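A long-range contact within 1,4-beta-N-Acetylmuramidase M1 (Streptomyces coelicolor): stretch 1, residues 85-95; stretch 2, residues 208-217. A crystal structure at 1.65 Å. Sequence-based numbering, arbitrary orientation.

Stretch 1 85-95: GWSRDNRTLPG
Stretch 2 208-217: RLLALANNTA

The contact is built where the last turns of a helix, ending at N214 close to the chain's C-terminus, lie against an irregular loop, 85-95. At its apolar centre sits L93 (chi1 m, chi2 t; phi/psi -86/159). Its CA lies 4.3 Å from CA of A213. From there CD2 of L93 reaches CB of A213 and CD1 of L209, each at 4.0 Å, and CD2 of L212 at 4.4 Å. Both helix leucines are t,p. P94 (phi/psi -67/148, C-gamma endo) extends this patch, its CD resting 4.0 Å from CG of L212 and 3.7 Å from O of L212.

The helix keeps phi/psi near -65/-40 through A213, with N of A213 bonded to O of L209 (3.0 Å) and N of N214 to O of L210 (2.8 Å). N214 loosens to -87/-2, and N215 leaves the helix with positive phi (66/44). The carbonyl of A213 is therefore available to the loop: NE1 of W86 donates to O of A213 at 2.9 Å. The same NE1 also donates to O of T92 at 2.9 Å, with similarly bent N-H angles of 136° and 135°. This shared donor sits beside two acceptors, O of T92 and O of A213, only 3.0 Å apart. W86 is extended (-138/146), with chi1 t and chi2 85°; its CA-to-CB bond points toward the other stretch, O of A213 lies at the ring edge, and CH2 comes within 3.7 Å of CB of N215.

Farther out, N90 and N214 form a two-bond clasp. N90 adopts positive phi (67/-3) and chi1 m, chi2 -45°; N214 is m, with chi2 -23°. The backbone N of N90 donates to OD1 of N214, and ND2 of N214 donates to OD1 of N90, both at 2.9 Å, so one amide group uses its acceptor and donor together. A water joins the arrangement, accepting from N of D89 and N of T92, each at 3.1 Å, and donating to OD1 of N214 at 2.9 Å. Within the loop, OD1 of D89 (chi1 p) accepts from N of R91 at 2.9 Å and OG1 of T92 at 2.8 Å, bracing the bend. Beside the clasp, CD1 of L210 (t,p) packs 3.4 Å from O of N90.

On the exposed side of the contact, R88 has its CA 4.9 Å from CA of N214. Its side chain is extended, t,t,t with chi4 167°, and CB of N214 and CG2 of T216 lie over one guanidinium face, NH1 of R88 to CG2 of T216 being 3.6 Å.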

ATOM      1  N   GLY A  85      -4.208 -11.271  -3.859  1.00  7.83           N
ATOM      2  CA  GLY A  85      -4.272 -11.761  -5.227  1.00  8.24           C
ATOM      3  C   GLY A  85      -4.682 -10.654  -6.173  1.00  9.53           C
ATOM      4  O   GLY A  85      -5.333  -9.685  -5.781  1.00 10.36           O
ATOM      5  N   TRP A  86      -4.299 -10.791  -7.434  1.00  7.26           N
ATOM      6  CA  TRP A  86      -4.638  -9.773  -8.406  1.00  7.40           C
ATOM      7  C   TRP A  86      -5.091 -10.370  -9.724  1.00  8.23           C
ATOM      8  O   TRP A  86      -4.619 -11.427 -10.133  1.00  8.14           O
ATOM      9  CB  TRP A  86      -3.416  -8.869  -8.685  1.00  8.36           C
ATOM     10  CG  TRP A  86      -3.684  -7.854  -9.776  1.00  8.43           C
ATOM     11  CD1 TRP A  86      -4.269  -6.624  -9.628  1.00  6.44           C
ATOM     12  CD2 TRP A  86      -3.502  -8.041 -11.193  1.00  7.55           C
ATOM     13  NE1 TRP A  86      -4.465  -6.042 -10.858  1.00  7.89           N
ATOM     14  CE2 TRP A  86      -4.007  -6.889 -11.833  1.00  6.28           C
ATOM     15  CE3 TRP A  86      -2.971  -9.077 -11.976  1.00  8.32           C
ATOM     16  CZ2 TRP A  86      -3.997  -6.737 -13.227  1.00  9.11           C
ATOM     17  CZ3 TRP A  86      -2.956  -8.933 -13.356  1.00  6.88           C
ATOM     18  CH2 TRP A  86      -3.467  -7.766 -13.973  1.00 10.37           C
ATOM     19  N   SER A  87      -6.028  -9.689 -10.371  1.00  8.02           N
ATOM     20  CA  SER A  87      -6.462 -10.068 -11.712  1.00  8.38           C
ATOM     21  C   SER A  87      -7.043  -8.804 -12.326  1.00  8.27           C
ATOM     22  O   SER A  87      -7.492  -7.900 -11.611  1.00  8.70           O
ATOM     23  CB  SER A  87      -7.487 -11.213 -11.704  1.00  9.36           C
ATOM     24  OG  SER A  87      -8.738 -10.793 -11.214  1.00 14.86           O
ATOM     25  N   ARG A  88      -7.017  -8.731 -13.656  1.00  8.89           N
ATOM     26  CA  ARG A  88      -7.515  -7.556 -14.355  1.00  9.24           C
ATOM     27  C   ARG A  88      -9.034  -7.497 -14.403  1.00  9.12           C
ATOM     28  O   ARG A  88      -9.679  -8.370 -14.986  1.00  9.14           O
ATOM     29  CB  ARG A  88      -6.966  -7.532 -15.787  1.00 11.96           C
ATOM     30  CG  ARG A  88      -7.562  -6.405 -16.623  1.00 11.22           C
ATOM     31  CD  ARG A  88      -7.002  -6.385 -18.028  1.00 12.19           C
ATOM     32  NE  ARG A  88      -7.534  -5.241 -18.759  1.00 18.18           N
ATOM     33  CZ  ARG A  88      -7.055  -4.808 -19.921  1.00 20.87           C
ATOM     34  NH1 ARG A  88      -6.027  -5.430 -20.485  1.00 20.77           N
ATOM     35  NH2 ARG A  88      -7.593  -3.748 -20.508  1.00 22.92           N
ATOM     36  N   ASP A  89      -9.606  -6.472 -13.778  1.00  7.81           N
ATOM     37  CA  ASP A  89     -11.059  -6.309 -13.799  1.00  7.99           C
ATOM     38  C   ASP A  89     -11.501  -4.860 -13.681  1.00  8.71           C
ATOM     39  O   ASP A  89     -12.625  -4.586 -13.263  1.00  9.75           O
ATOM     40  CB  ASP A  89     -11.723  -7.161 -12.698  1.00  5.94           C
ATOM     41  CG  ASP A  89     -11.382  -6.700 -11.290  1.00  9.51           C
ATOM     42  OD1 ASP A  89     -10.740  -5.641 -11.123  1.00  7.98           O
ATOM     43  OD2 ASP A  89     -11.776  -7.412 -10.344  1.00 10.86           O
ATOM     44  N   ASN A  90     -10.613  -3.943 -14.079  1.00  8.07           N
ATOM     45  CA  ASN A  90     -10.847  -2.495 -14.026  1.00  9.32           C
ATOM     46  C   ASN A  90     -10.946  -1.930 -12.612  1.00  8.72           C
ATOM     47  O   ASN A  90     -11.064  -0.723 -12.446  1.00  9.23           O
ATOM     48  CB  ASN A  90     -12.139  -2.102 -14.753  1.00 10.93           C
ATOM     49  CG  ASN A  90     -12.144  -2.506 -16.204  1.00 12.78           C
ATOM     50  OD1 ASN A  90     -11.167  -2.308 -16.924  1.00 13.08           O
ATOM     51  ND2 ASN A  90     -13.268  -3.062 -16.654  1.00 15.89           N
ATOM     52  N   ARG A  91     -10.879  -2.781 -11.592  1.00  8.63           N
ATOM     53  CA  ARG A  91     -11.033  -2.284 -10.230  1.00  7.41           C
ATOM     54  C   ARG A  91     -10.102  -2.865  -9.186  1.00  7.01           C
ATOM     55  O   ARG A  91     -10.354  -2.697  -7.994  1.00  6.57           O
ATOM     56  CB  ARG A  91     -12.469  -2.520  -9.741  1.00  8.74           C
ATOM     57  CG  ARG A  91     -13.509  -1.775 -10.540  1.00 10.59           C
ATOM     58  CD  ARG A  91     -14.893  -1.888  -9.911  1.00 12.25           C
ATOM     59  NE  ARG A  91     -15.882  -1.382 -10.855  1.00 13.91           N
ATOM     60  CZ  ARG A  91     -17.171  -1.697 -10.842  1.00 12.96           C
ATOM     61  NH1 ARG A  91     -17.657  -2.516  -9.923  1.00 13.43           N
ATOM     62  NH2 ARG A  91     -17.964  -1.226 -11.796  1.00 16.07           N
ATOM     63  N   THR A  92      -9.040  -3.541  -9.617  1.00  6.40           N
ATOM     64  CA  THR A  92      -8.133  -4.137  -8.648  1.00  6.76           C
ATOM     65  C   THR A  92      -6.714  -3.630  -8.816  1.00  6.72           C
ATOM     66  O   THR A  92      -6.105  -3.802  -9.868  1.00  8.04           O
ATOM     67  CB  THR A  92      -8.134  -5.659  -8.784  1.00  5.88           C
ATOM     68  OG1 THR A  92      -9.484  -6.123  -8.716  1.00  7.34           O
ATOM     69  CG2 THR A  92      -7.333  -6.307  -7.648  1.00  6.86           C
ATOM     70  N   LEU A  93      -6.199  -2.987  -7.775  1.00  6.14           N
ATOM     71  CA  LEU A  93      -4.836  -2.463  -7.823  1.00  6.80           C
ATOM     72  C   LEU A  93      -3.818  -3.520  -7.418  1.00  7.29           C
ATOM     73  O   LEU A  93      -4.155  -4.503  -6.756  1.00  6.28           O
ATOM     74  CB  LEU A  93      -4.702  -1.278  -6.861  1.00  7.65           C
ATOM     75  CG  LEU A  93      -5.451  -0.000  -7.257  1.00  8.04           C
ATOM     76  CD1 LEU A  93      -5.533   0.961  -6.066  1.00  9.05           C
ATOM     77  CD2 LEU A  93      -4.757   0.645  -8.450  1.00 11.36           C
ATOM     78  N   PRO A  94      -2.550  -3.337  -7.826  1.00  6.70           N
ATOM     79  CA  PRO A  94      -1.532  -4.310  -7.433  1.00  6.13           C
ATOM     80  C   PRO A  94      -1.372  -4.168  -5.907  1.00  6.22           C
ATOM     81  O   PRO A  94      -1.553  -3.074  -5.356  1.00  6.69           O
ATOM     82  CB  PRO A  94      -0.285  -3.851  -8.202  1.00  5.12           C
ATOM     83  CG  PRO A  94      -0.521  -2.375  -8.429  1.00  6.08           C
ATOM     84  CD  PRO A  94      -1.998  -2.311  -8.729  1.00  7.21           C
ATOM     85  N   GLY A  95      -1.052  -5.270  -5.238  1.00  6.44           N
ATOM     86  CA  GLY A  95      -0.890  -5.252  -3.790  1.00  6.06           C
ATOM     87  C   GLY A  95       0.224  -4.358  -3.291  1.00  7.11           C
ATOM     88  O   GLY A  95       1.144  -4.017  -4.028  1.00  7.15           O
ATOM     89  N   ARG A 208      -4.333   6.750 -16.114  1.00  8.19           N
ATOM     90  CA  ARG A 208      -3.100   6.130 -15.643  1.00  9.21           C
ATOM     91  C   ARG A 208      -3.385   5.238 -14.435  1.00  8.12           C
ATOM     92  O   ARG A 208      -2.777   4.180 -14.289  1.00  8.91           O
ATOM     93  CB  ARG A 208      -2.064   7.204 -15.296  1.00 12.54           C
ATOM     94  CG  ARG A 208      -0.709   6.648 -14.897  1.00 21.36           C
ATOM     95  CD  ARG A 208       0.369   7.730 -14.938  1.00 28.28           C
ATOM     96  NE  ARG A 208       1.669   7.223 -14.505  1.00 34.61           N
ATOM     97  CZ  ARG A 208       2.822   7.856 -14.703  1.00 37.09           C
ATOM     98  NH1 ARG A 208       2.840   9.025 -15.331  1.00 38.77           N
ATOM     99  NH2 ARG A 208       3.957   7.317 -14.278  1.00 38.99           N
ATOM    100  N   LEU A 209      -4.330   5.652 -13.592  1.00  8.58           N
ATOM    101  CA  LEU A 209      -4.697   4.862 -12.415  1.00  7.43           C
ATOM    102  C   LEU A 209      -5.320   3.541 -12.888  1.00  8.52           C
ATOM    103  O   LEU A 209      -5.006   2.468 -12.366  1.00  8.28           O
ATOM    104  CB  LEU A 209      -5.705   5.628 -11.539  1.00  8.09           C
ATOM    105  CG  LEU A 209      -6.311   4.830 -10.377  1.00  7.52           C
ATOM    106  CD1 LEU A 209      -5.221   4.494  -9.351  1.00  9.01           C
ATOM    107  CD2 LEU A 209      -7.424   5.641  -9.717  1.00  9.25           C
ATOM    108  N   LEU A 210      -6.205   3.627 -13.874  1.00  8.70           N
ATOM    109  CA  LEU A 210      -6.859   2.434 -14.415  1.00  8.71           C
ATOM    110  C   LEU A 210      -5.824   1.526 -15.081  1.00  8.95           C
ATOM    111  O   LEU A 210      -5.902   0.290 -14.989  1.00  8.82           O
ATOM    112  CB  LEU A 210      -7.952   2.834 -15.422  1.00  8.81           C
ATOM    113  CG  LEU A 210      -8.764   1.690 -16.036  1.00  7.43           C
ATOM    114  CD1 LEU A 210      -9.572   0.972 -14.954  1.00 10.45           C
ATOM    115  CD2 LEU A 210      -9.694   2.251 -17.112  1.00 10.90           C
ATOM    116  N   ALA A 211      -4.861   2.134 -15.768  1.00  8.75           N
ATOM    117  CA  ALA A 211      -3.796   1.379 -16.415  1.00  8.15           C
ATOM    118  C   ALA A 211      -2.973   0.638 -15.358  1.00  8.37           C
ATOM    119  O   ALA A 211      -2.539  -0.493 -15.584  1.00  9.20           O
ATOM    120  CB  ALA A 211      -2.902   2.320 -17.206  1.00  9.34           C
ATOM    121  N   LEU A 212      -2.745   1.269 -14.208  1.00  8.64           N
ATOM    122  CA  LEU A 212      -1.989   0.613 -13.140  1.00  8.88           C
ATOM    123  C   LEU A 212      -2.806  -0.574 -12.616  1.00  8.81           C
ATOM    124  O   LEU A 212      -2.275  -1.668 -12.377  1.00  8.22           O
ATOM    125  CB  LEU A 212      -1.697   1.602 -11.994  1.00  9.34           C
ATOM    126  CG  LEU A 212      -0.961   1.008 -10.789  1.00  7.26           C
ATOM    127  CD1 LEU A 212       0.392   0.451 -11.223  1.00 12.11           C
ATOM    128  CD2 LEU A 212      -0.788   2.092  -9.726  1.00 11.34           C
ATOM    129  N   ALA A 213      -4.109  -0.362 -12.447  1.00  8.32           N
ATOM    130  CA  ALA A 213      -4.984  -1.434 -11.975  1.00  8.45           C
ATOM    131  C   ALA A 213      -5.005  -2.596 -12.970  1.00  9.27           C
ATOM    132  O   ALA A 213      -4.898  -3.756 -12.578  1.00  9.91           O
ATOM    133  CB  ALA A 213      -6.409  -0.906 -11.765  1.00  7.38           C
ATOM    134  N   ASN A 214      -5.120  -2.293 -14.260  1.00  8.74           N
ATOM    135  CA  ASN A 214      -5.192  -3.357 -15.266  1.00  8.39           C
ATOM    136  C   ASN A 214      -3.874  -3.895 -15.799  1.00  8.88           C
ATOM    137  O   ASN A 214      -3.883  -4.820 -16.606  1.00  9.14           O
ATOM    138  CB  ASN A 214      -6.060  -2.925 -16.458  1.00  7.45           C
ATOM    139  CG  ASN A 214      -7.519  -2.742 -16.080  1.00 10.26           C
ATOM    140  OD1 ASN A 214      -7.997  -3.311 -15.090  1.00  8.94           O
ATOM    141  ND2 ASN A 214      -8.242  -1.969 -16.879  1.00 12.66           N
ATOM    142  N   ASN A 215      -2.759  -3.325 -15.349  1.00  9.81           N
ATOM    143  CA  ASN A 215      -1.422  -3.743 -15.775  1.00 10.74           C
ATOM    144  C   ASN A 215      -1.205  -3.456 -17.250  1.00 11.13           C
ATOM    145  O   ASN A 215      -0.686  -4.296 -17.983  1.00 11.69           O
ATOM    146  CB  ASN A 215      -1.181  -5.243 -15.507  1.00  9.82           C
ATOM    147  CG  ASN A 215       0.313  -5.603 -15.483  1.00 11.68           C
ATOM    148  OD1 ASN A 215       0.694  -6.784 -15.504  1.00 14.43           O
ATOM    149  ND2 ASN A 215       1.155  -4.590 -15.408  1.00  8.15           N
ATOM    150  N   THR A 216      -1.626  -2.273 -17.684  1.00 11.42           N
ATOM    151  CA  THR A 216      -1.437  -1.875 -19.078  1.00 14.84           C
ATOM    152  C   THR A 216      -0.561  -0.629 -19.121  1.00 17.15           C
ATOM    153  O   THR A 216      -0.392  -0.012 -20.180  1.00 18.78           O
ATOM    154  CB  THR A 216      -2.764  -1.556 -19.795  1.00 15.06           C
ATOM    155  OG1 THR A 216      -3.425  -0.480 -19.123  1.00 16.97           O
ATOM    156  CG2 THR A 216      -3.672  -2.785 -19.836  1.00 13.82           C
ATOM    157  N   ALA A 217      -0.007  -0.253 -17.975  1.00 19.17           N
ATOM    158  CA  ALA A 217       0.865   0.919 -17.923  1.00 22.64           C
ATOM    159  C   ALA A 217       1.513   1.125 -16.560  1.00 25.05           C
ATOM    160  O   ALA A 217       2.728   1.428 -16.556  1.00 25.91           O
ATOM    161  CB  ALA A 217       0.090   2.169 -18.326  1.00 25.52           C
ATOM    162  OXT ALA A 217       0.806   1.000 -15.527  1.00 26.49           O
TER
HETATM  163  O   HOH W   1      -7.851  -4.359 -12.347  1.00  7.71           O